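Local coordinates for mandelate racemase/muconate lactonizing protein (Paenibacillus sp., PDB 3V5C) that is a magnesium-binding lyase of the enolase superfamily that probably dehydrates galacturonate, at residues A[147-150]-A[151-155]; A[171-175]-A[176-180]; A[182-185]-A[186-190]. The protein carries 1 engineered substitution. All blocks are in the same frame, centred on the assembly; numbering follows the deposited sequence.

Contact 1: residues A[147-150]-A[151-155]; sequences AAVA and LMQEE
Val-149 and Gln-153 meet one turn apart on helix 145-161, the helix of a beta-alpha-beta unit between strands 126-135 and 167-170 in the enolase-type barrel domain. The CG1 methyl of Val-149, placed opposite its own backbone N (chi1 172°), lies 3.8 Å from the amide carbon CD of Gln-153, and the two side chains cross at a slant. Val-149 O also receives Gln-153 N at 2.8 Å. Gln-153 CG sits 3.2 Å from the same oxygen, because its first torsion (chi1 -73°) turns CG back beside the backbone N. From there the chain runs out extended, and OE1 comes 3.6 Å from Ala-150 CA.

The amide is held from outside the turn: its NE2 gives a hydrogen bond to Gly-193 O on helix 180-198, where the side chain also touches Glu-196 and Val-197. A leucine in its place would leave Gly-193 O without this N-H, which would probably cost the two helices a polar link at their interface.

Regular helical bonds run alongside, among them Leu-151 N to Ala-147 O and Glu-154 N to Ala-150 O. The small side chain of Ala-148 rests on Arg-186 of helix 180-198. On the barrel side, Met-152 packs against Leu-135 of strand 126-135. Met-152 CG passes 3.4 Å from Ala-148 O, the carbonyl that also takes Met-152 N at 3.0 Å.

Contact 2: residues A[171-175]-A[176-180]; sequences VGRGG and RHMPL
Arg-173 and Met-178 lie side by side and point the same way in the beta-alpha loop that follows strand 167-170 in the barrel and leads into helix 180-198. The thioether SD of Met-178 rests alongside the aliphatic part of Arg-173, 4.0 Å from its CB. In both residues CG stands beside the backbone N, and the arginine chain then extends as far as NE, carrying the guanidinium past the sulfur to a salt bridge with Asp-139 and a hydrogen bond to Lys-170 O. The backbones of the two residues are joined as well, Met-178 N bonding to Arg-173 O at 2.9 Å.

A second pair forms at the outer edge: Arg-176 CG lies 4.0 Å above one face of the His-177 ring, offset toward its rim. Their polar ends reach Arg-35 O and Ile-36 O, respectively.

The chain reverses through a type I beta turn closed by Gly-175 N to Gly-172 O at 3.0 Å. Gly-174 lies so close to the returning chain that any CB would collide with Leu-180 O. Leu-180 leans back over this turn, its CD1 3.6 Å from Gly-174 O, while Gly-174 CA makes a CA-H...O contact of 3.4 Å with Met-178 O.

Contact 3: residues A[182-185]-A[186-190]; sequences EGTK and RDIAI
Asp-187 OD2 is gripped by three donors: water 3, which gives it a proton at 2.7 Å, Tyr-212 OH and the backbone N of Gly-172. Water 3 spends its other proton on Thr-184 OG1, at 3.0 Å, so it bridges two side chains that approach along one face of the helix; the threonine hydroxyl in turn bonds to Leu-180 O. The second carboxylate oxygen, OD1, forms a salt bridge with Arg-173 NH2. Partners at both oxygens restrict rotation of the group and would tend to favour its ionised form. A first torsion of -74° folds the carboxylate back along the helix, bringing CG within 3.2 Å of Gly-183 O, the same carbonyl that accepts Asp-187 N at 2.9 Å.

Glu-182 and Arg-186 run side by side one turn apart, yet they form no direct salt bridge. Glu-182 OE2 stands 4.2 Å from Arg-186 NH2, well out of the guanidinium plane, and the two flat groups are turned 71° against each other. Water 2 joins them instead, donating to Glu-182 OE2 at 2.8 Å and accepting from Arg-186 NE at 2.9 Å. The arginine chain is bent, with chi2 at an unusual 103°, and its NH1 and NH2 turn to Asp-139 (a salt bridge) and Leu-142 O.

Helix 180-198 connects strands 167-170 and 204-207 in a beta-alpha-beta unit of the barrel. Ile-188 CD1 lies 3.5 Å from Thr-184 O, one turn back along the helix, and both residues pack on helix 214-223, whereas Ala-189 and Ile-190 touch helix 145-161.

How the contacts relate
Contacts 1 and 3 lie on successive helices of the barrel and share an interface, where Val-149 packs on Ala-189. Contact 2 is the loop that delivers the chain into the helix of contact 3; their centres are about 9 Å apart. All three are partly buried, each with an exposed side, and contact 3 has the most buried residues. Their chemistry differs accordingly: aliphatic packing and one amide hydrogen-bonded to the neighbouring helix in contact 1, a glycine-rich turn in contact 2, and water-bridged charged side chains in contact 3. Asp-139 ties the last two together, pairing with arginines from both.

Contact 1: residues A[147-150]-A[151-155]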
# COMPACT_ATOMS: atom_id res chain seq x y z
N ALA A 147 4.69 30.70 0.29
CA ALA A 147 4.12 30.26 -0.98
C ALA A 147 4.08 28.72 -1.04
O ALA A 147 3.09 28.12 -1.49
CB ALA A 147 4.94 30.79 -2.13
N ALA A 148 5.16 28.11 -0.58
CA ALA A 148 5.29 26.65 -0.55
C ALA A 148 4.22 26.03 0.34
O ALA A 148 3.56 25.06 -0.05
CB ALA A 148 6.68 26.27 -0.09
N VAL A 149 4.02 26.60 1.53
CA VAL A 149 2.98 26.12 2.44
C VAL A 149 1.60 26.23 1.79
O VAL A 149 0.80 25.29 1.83
CB VAL A 149 2.98 26.91 3.76
CG1 VAL A 149 1.79 26.54 4.61
CG2 VAL A 149 4.29 26.71 4.51
N ALA A 150 1.31 27.39 1.20
CA ALA A 150 0.04 27.58 0.51
C ALA A 150 -0.22 26.53 -0.57
O ALA A 150 -1.31 25.98 -0.68
CB ALA A 150 -0.02 28.98 -0.10
N LEU A 151 0.79 26.26 -1.39
CA LEU A 151 0.66 25.28 -2.45
C LEU A 151 0.37 23.89 -1.89
O LEU A 151 -0.53 23.19 -2.38
CB LEU A 151 1.90 25.27 -3.32
CG LEU A 151 1.92 24.35 -4.54
CD1 LEU A 151 2.89 24.88 -5.60
CD2 LEU A 151 2.31 22.95 -4.15
N MET A 152 1.10 23.50 -0.86
CA MET A 152 0.89 22.19 -0.24
C MET A 152 -0.46 22.09 0.48
O MET A 152 -1.12 21.04 0.44
CB MET A 152 2.04 21.82 0.69
CG MET A 152 3.37 21.70 -0.03
SD MET A 152 3.39 20.54 -1.42
CE MET A 152 2.87 19.03 -0.58
N GLN A 153 -0.91 23.19 1.09
CA GLN A 153 -2.24 23.21 1.68
C GLN A 153 -3.31 22.98 0.60
O GLN A 153 -4.26 22.23 0.80
CB GLN A 153 -2.52 24.53 2.41
CG GLN A 153 -1.78 24.69 3.71
CD GLN A 153 -1.97 26.09 4.28
OE1 GLN A 153 -1.82 27.09 3.57
NE2 GLN A 153 -2.31 26.17 5.56
N GLU A 154 -3.13 23.63 -0.55
CA GLU A 154 -4.08 23.47 -1.65
C GLU A 154 -4.13 22.02 -2.13
O GLU A 154 -5.19 21.51 -2.48
CB GLU A 154 -3.75 24.42 -2.80
CG GLU A 154 -4.77 24.39 -3.91
CD GLU A 154 -4.47 25.40 -5.00
OE1 GLU A 154 -3.69 26.35 -4.74
OE2 GLU A 154 -5.00 25.25 -6.12
N GLU A 155 -2.98 21.36 -2.13
CA GLU A 155 -2.95 19.96 -2.54
C GLU A 155 -3.71 19.10 -1.53
O GLU A 155 -4.48 18.21 -1.92
CB GLU A 155 -1.50 19.47 -2.73
CG GLU A 155 -0.82 20.09 -3.95
CD GLU A 155 0.48 19.44 -4.30
OE1 GLU A 155 1.00 18.65 -3.47
OE2 GLU A 155 0.99 19.70 -5.43

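Contact 2: residues A[171-175]-A[176-180]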
# COMPACT_ATOMS: atom_id res chain seq x y z
N VAL A 171 8.61 14.66 3.90
CA VAL A 171 9.56 15.62 4.46
C VAL A 171 10.98 15.14 4.12
O VAL A 171 11.16 14.14 3.42
CB VAL A 171 9.35 15.82 5.98
CG1 VAL A 171 7.94 16.34 6.25
CG2 VAL A 171 9.60 14.50 6.75
N GLY A 172 12.00 15.86 4.58
CA GLY A 172 13.36 15.57 4.17
C GLY A 172 13.91 16.45 3.06
O GLY A 172 14.89 16.09 2.39
N ARG A 173 13.29 17.60 2.85
CA ARG A 173 13.70 18.43 1.73
C ARG A 173 15.19 18.80 1.78
O ARG A 173 15.84 18.93 0.74
CB ARG A 173 12.85 19.69 1.70
CG ARG A 173 11.43 19.45 1.23
CD ARG A 173 10.57 20.67 1.59
NE ARG A 173 9.28 20.53 0.96
CZ ARG A 173 8.34 19.70 1.38
NH1 ARG A 173 7.20 19.59 0.71
NH2 ARG A 173 8.55 18.97 2.48
N GLY A 174 15.74 18.94 2.99
CA GLY A 174 17.13 19.31 3.16
C GLY A 174 18.15 18.18 3.00
O GLY A 174 19.35 18.43 3.01
N GLY A 175 17.70 16.93 2.83
CA GLY A 175 18.66 15.85 2.68
C GLY A 175 19.37 15.87 1.34
O GLY A 175 20.56 15.56 1.23
N ARG A 176 18.64 16.24 0.29
CA ARG A 176 19.19 16.25 -1.05
C ARG A 176 18.79 17.48 -1.86
O ARG A 176 19.65 18.14 -2.44
CB ARG A 176 18.77 14.98 -1.80
CG ARG A 176 19.25 14.97 -3.23
CD ARG A 176 18.95 13.67 -3.94
NE ARG A 176 19.56 13.71 -5.26
CZ ARG A 176 19.37 12.80 -6.22
NH1 ARG A 176 18.57 11.76 -6.03
NH2 ARG A 176 20.00 12.95 -7.38
N HIS A 177 17.50 17.81 -1.90
CA HIS A 177 17.01 18.77 -2.89
C HIS A 177 17.09 20.27 -2.55
O HIS A 177 17.06 21.12 -3.45
CB HIS A 177 15.58 18.43 -3.31
CG HIS A 177 15.42 17.03 -3.84
ND1 HIS A 177 15.97 16.62 -5.03
CD2 HIS A 177 14.77 15.96 -3.33
CE1 HIS A 177 15.67 15.35 -5.24
NE2 HIS A 177 14.96 14.92 -4.22
N MET A 178 17.16 20.58 -1.26
CA MET A 178 17.31 21.95 -0.78
C MET A 178 18.44 21.97 0.22
O MET A 178 18.82 20.93 0.74
CB MET A 178 16.04 22.42 -0.06
CG MET A 178 14.79 22.57 -0.91
SD MET A 178 13.45 23.25 0.07
CE MET A 178 14.09 24.91 0.42
N PRO A 179 18.99 23.16 0.51
CA PRO A 179 20.00 23.28 1.55
C PRO A 179 19.44 22.71 2.85
O PRO A 179 18.24 22.82 3.13
CB PRO A 179 20.21 24.80 1.66
CG PRO A 179 19.93 25.27 0.25
CD PRO A 179 18.75 24.43 -0.19
N LEU A 180 20.31 22.08 3.62
CA LEU A 180 19.91 21.34 4.81
C LEU A 180 18.99 22.10 5.77
O LEU A 180 17.89 21.64 6.10
CB LEU A 180 21.16 20.88 5.56
CG LEU A 180 20.91 20.09 6.83
CD1 LEU A 180 20.26 18.76 6.51
CD2 LEU A 180 22.23 19.89 7.58
O HOH W 1 15.81 15.94 -0.22

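Contact 3: residues A[182-185]-A[186-190]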
# COMPACT_ATOMS: atom_id res chain seq x y z
N GLU A 182 17.48 25.23 5.55
CA GLU A 182 16.30 25.80 4.92
C GLU A 182 15.26 24.73 4.63
O GLU A 182 14.08 24.93 4.86
CB GLU A 182 16.67 26.49 3.62
CG GLU A 182 15.50 27.20 2.98
CD GLU A 182 15.81 27.76 1.62
OE1 GLU A 182 16.99 27.73 1.18
OE2 GLU A 182 14.85 28.24 0.97
N GLY A 183 15.70 23.59 4.11
CA GLY A 183 14.78 22.52 3.76
C GLY A 183 14.07 21.97 4.98
O GLY A 183 12.88 21.61 4.93
N THR A 184 14.80 21.86 6.09
CA THR A 184 14.19 21.38 7.33
C THR A 184 13.17 22.38 7.89
O THR A 184 12.07 22.00 8.33
CB THR A 184 15.28 20.99 8.35
OG1 THR A 184 16.20 20.09 7.73
CG2 THR A 184 14.67 20.32 9.58
N LYS A 185 13.53 23.67 7.88
CA LYS A 185 12.57 24.71 8.26
C LYS A 185 11.30 24.64 7.39
O LYS A 185 10.18 24.78 7.89
CB LYS A 185 13.23 26.09 8.15
CG LYS A 185 12.38 27.23 8.69
CD LYS A 185 13.12 28.57 8.52
CE LYS A 185 12.16 29.74 8.38
NZ LYS A 185 12.83 30.92 7.77
N ARG A 186 11.50 24.39 6.10
CA ARG A 186 10.38 24.34 5.14
C ARG A 186 9.52 23.11 5.41
O ARG A 186 8.30 23.21 5.38
CB ARG A 186 10.89 24.43 3.69
CG ARG A 186 9.91 24.01 2.58
CD ARG A 186 9.23 25.11 1.78
NE ARG A 186 10.10 26.13 1.16
CZ ARG A 186 10.36 26.25 -0.15
NH1 ARG A 186 9.88 25.40 -1.06
NH2 ARG A 186 11.11 27.27 -0.55
N ASP A 187 10.15 21.96 5.70
CA ASP A 187 9.40 20.77 6.07
C ASP A 187 8.43 21.09 7.19
O ASP A 187 7.25 20.75 7.12
CB ASP A 187 10.31 19.65 6.62
CG ASP A 187 11.14 18.95 5.57
OD1 ASP A 187 10.85 19.00 4.35
OD2 ASP A 187 12.13 18.31 6.00
N ILE A 188 8.95 21.72 8.25
CA ILE A 188 8.17 22.00 9.46
C ILE A 188 6.98 22.90 9.14
O ILE A 188 5.85 22.62 9.56
CB ILE A 188 9.04 22.65 10.54
CG1 ILE A 188 10.05 21.62 11.07
CG2 ILE A 188 8.16 23.17 11.69
CD1 ILE A 188 11.26 22.21 11.77
N ALA A 189 7.24 23.97 8.40
CA ALA A 189 6.21 24.93 8.01
C ALA A 189 5.12 24.24 7.20
O ALA A 189 3.94 24.53 7.38
CB ALA A 189 6.82 26.05 7.19
N ILE A 190 5.52 23.36 6.29
CA ILE A 190 4.55 22.64 5.48
C ILE A 190 3.68 21.71 6.34
O ILE A 190 2.46 21.65 6.18
CB ILE A 190 5.25 21.86 4.34
CG1 ILE A 190 5.77 22.85 3.29
CG2 ILE A 190 4.29 20.84 3.72
CD1 ILE A 190 6.66 22.24 2.23
O HOH W 2 12.32 27.78 2.08
O HOH W 3 14.84 18.48 5.66